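PDB 7O39: DivIVA from Staphylococcus aureus, which probably acts as a coiled-coil scaffold in cell division, this piece being the N-terminal domain of a longer DivIVA-family protein. Local coordinates for residues E8-E13 with F29-S34. Residues are numbered along the deposited sequence; the frame is centred on the assembly and turned at random.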
loop_
_atom_site.group_PDB
_atom_site.type_symbol
_atom_site.label_atom_id
_atom_site.label_comp_id
_atom_site.label_asym_id
_atom_site.label_seq_id
_atom_site.Cartn_x
_atom_site.Cartn_y
_atom_site.Cartn_z
ATOM N N GLU A 8 10.017 -5.215 -2.970
ATOM C CA GLU A 8 9.042 -6.268 -3.239
ATOM C C GLU A 8 7.860 -5.719 -4.033
ATOM O O GLU A 8 7.373 -6.362 -4.972
ATOM C CB GLU A 8 8.559 -6.894 -1.927
ATOM C CG GLU A 8 9.532 -7.909 -1.307
ATOM C CD GLU A 8 9.192 -8.255 0.138
ATOM O OE1 GLU A 8 8.257 -7.643 0.698
ATOM O OE2 GLU A 8 9.860 -9.143 0.716
ATOM N N ILE A 9 7.376 -4.539 -3.656
ATOM C CA ILE A 9 6.229 -3.950 -4.337
ATOM C C ILE A 9 6.588 -3.605 -5.769
ATOM O O ILE A 9 5.854 -3.926 -6.708
ATOM C CB ILE A 9 5.733 -2.715 -3.566
ATOM C CG1 ILE A 9 5.139 -3.151 -2.229
ATOM C CG2 ILE A 9 4.731 -1.915 -4.410
ATOM C CD1 ILE A 9 4.808 -2.011 -1.299
ATOM N N LYS A 10 7.722 -2.936 -5.958
ATOM C CA LYS A 10 8.073 -2.459 -7.287
ATOM C C LYS A 10 8.482 -3.598 -8.212
ATOM O O LYS A 10 8.322 -3.483 -9.431
ATOM C CB LYS A 10 9.167 -1.401 -7.163
ATOM C CG LYS A 10 8.696 -0.172 -6.393
ATOM C CD LYS A 10 9.776 0.891 -6.267
ATOM C CE LYS A 10 9.504 1.812 -5.086
ATOM N NZ LYS A 10 10.746 2.456 -4.581
ATOM N N ASN A 11 8.978 -4.705 -7.663
ATOM C CA ASN A 11 9.443 -5.835 -8.458
ATOM C C ASN A 11 8.370 -6.889 -8.691
ATOM O O ASN A 11 8.628 -7.862 -9.407
ATOM C CB ASN A 11 10.646 -6.495 -7.781
ATOM C CG ASN A 11 11.838 -5.577 -7.708
ATOM O OD1 ASN A 11 11.863 -4.530 -8.359
ATOM N ND2 ASN A 11 12.838 -5.959 -6.916
ATOM N N LYS A 12 7.192 -6.729 -8.101
ATOM C CA LYS A 12 6.108 -7.675 -8.314
ATOM C C LYS A 12 5.807 -7.761 -9.803
ATOM O O LYS A 12 5.682 -6.739 -10.481
ATOM C CB LYS A 12 4.879 -7.189 -7.551
ATOM C CG LYS A 12 3.600 -7.949 -7.787
ATOM C CD LYS A 12 3.577 -9.237 -7.028
ATOM C CE LYS A 12 2.298 -10.002 -7.277
ATOM N NZ LYS A 12 2.402 -11.333 -6.637
ATOM N N GLU A 13 5.705 -8.981 -10.315
ATOM C CA GLU A 13 5.420 -9.219 -11.721
ATOM C C GLU A 13 3.957 -9.598 -11.906
ATOM O O GLU A 13 3.350 -10.256 -11.056
ATOM C CB GLU A 13 6.305 -10.347 -12.252
ATOM C CG GLU A 13 7.795 -10.070 -12.139
ATOM C CD GLU A 13 8.607 -10.767 -13.217
ATOM O OE1 GLU A 13 8.074 -11.693 -13.864
ATOM O OE2 GLU A 13 9.782 -10.393 -13.413
ATOM N N PHE A 29 1.186 3.931 -9.441
ATOM C CA PHE A 29 0.314 3.843 -8.276
ATOM C C PHE A 29 0.930 2.964 -7.200
ATOM O O PHE A 29 0.860 3.291 -6.008
ATOM C CB PHE A 29 -1.052 3.303 -8.694
ATOM C CG PHE A 29 -2.105 3.417 -7.625
ATOM C CD1 PHE A 29 -2.484 4.653 -7.127
ATOM C CD2 PHE A 29 -2.727 2.284 -7.126
ATOM C CE1 PHE A 29 -3.450 4.752 -6.142
ATOM C CE2 PHE A 29 -3.702 2.385 -6.154
ATOM C CZ PHE A 29 -4.059 3.614 -5.662
ATOM N N LEU A 30 1.560 1.855 -7.597
ATOM C CA LEU A 30 2.240 1.008 -6.626
ATOM C C LEU A 30 3.362 1.766 -5.926
ATOM O O LEU A 30 3.574 1.590 -4.719
ATOM C CB LEU A 30 2.778 -0.241 -7.320
ATOM C CG LEU A 30 1.720 -1.225 -7.819
ATOM C CD1 LEU A 30 2.421 -2.348 -8.553
ATOM C CD2 LEU A 30 0.860 -1.771 -6.686
ATOM N N GLU A 31 4.074 2.627 -6.656
ATOM C CA GLU A 31 5.107 3.446 -6.024
ATOM C C GLU A 31 4.507 4.373 -4.967
ATOM O O GLU A 31 5.072 4.536 -3.879
ATOM C CB GLU A 31 5.867 4.242 -7.091
ATOM C CG GLU A 31 7.008 5.109 -6.571
ATOM C CD GLU A 31 7.753 5.828 -7.687
ATOM O OE1 GLU A 31 7.143 6.100 -8.743
ATOM O OE2 GLU A 31 8.951 6.129 -7.501
ATOM N N GLN A 32 3.346 4.964 -5.261
ATOM C CA GLN A 32 2.672 5.815 -4.282
ATOM C C GLN A 32 2.252 5.021 -3.053
ATOM O O GLN A 32 2.380 5.505 -1.917
ATOM C CB GLN A 32 1.466 6.495 -4.919
ATOM C CG GLN A 32 1.819 7.533 -5.981
ATOM C CD GLN A 32 0.590 8.229 -6.522
ATOM O OE1 GLN A 32 -0.288 7.596 -7.113
ATOM N NE2 GLN A 32 0.516 9.537 -6.315
ATOM N N LEU A 33 1.730 3.808 -3.251
ATOM C CA LEU A 33 1.324 3.001 -2.106
ATOM C C LEU A 33 2.527 2.590 -1.267
ATOM O O LEU A 33 2.451 2.579 -0.029
ATOM C CB LEU A 33 0.535 1.773 -2.556
ATOM C CG LEU A 33 -0.811 2.088 -3.216
ATOM C CD1 LEU A 33 -1.533 0.802 -3.590
ATOM C CD2 LEU A 33 -1.700 2.964 -2.341
ATOM N N SER A 34 3.650 2.267 -1.910
ATOM C CA SER A 34 4.859 1.943 -1.157
ATOM C C SER A 34 5.305 3.122 -0.300
ATOM O O SER A 34 5.672 2.951 0.869
ATOM C CB SER A 34 5.975 1.517 -2.102
ATOM O OG SER A 34 7.139 1.237 -1.347
#
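In the N-terminal domain of DivIVA the short first helix, residues 6-11, folds back against the long helix 23-53, and Ile9 has the largest share of the contact, laying its two branches on Leu30 and Ser34, one turn apart. The backbones run near each other at two neighbouring pairs: the CA atoms of Ile9 and Leu30 are 6.8 Å apart, those of Lys10 and Glu31 6.7 Å. The Ile9 CG2 methyl, anti to its own backbone N, rests on the Leu30 carbonyl, 3.7 Å from Leu30 O, and also touches Leu30 CB at 3.9 Å. That oxygen is already engaged within its helix, accepting the N-H of Ser34 at 2.9 Å, so the methyl packs over a satisfied carbonyl. With CG1 anti to the carbonyl carbon (chi1 -68°) and the chain extended beyond it, the other branch puts Ile9 CD1 3.8 Å from Ser34 CB, with Ser34 OG only slightly farther.

From Leu30 on, helix 23-53 belongs to the predicted coiled coil, and the second subunit packs on the same residues: Ile9 also meets Leu33 of that subunit, Leu30 its counterpart Leu30 there, and the nearby Phe29 ring makes a cation-pi contact with Lys12 of the same neighbour. Phe4 and Phe14 of the same chain add cover to Ile9 and Leu30, respectively.

At the exposed margin Lys10 reaches across with its aliphatic part, its CE lying 4.4 Å from Glu31 CG. The opposite charges beyond stay apart, Lys10 NZ being 5.0 Å from Glu31 OE2, a separation that probably leaves a mild electrostatic attraction.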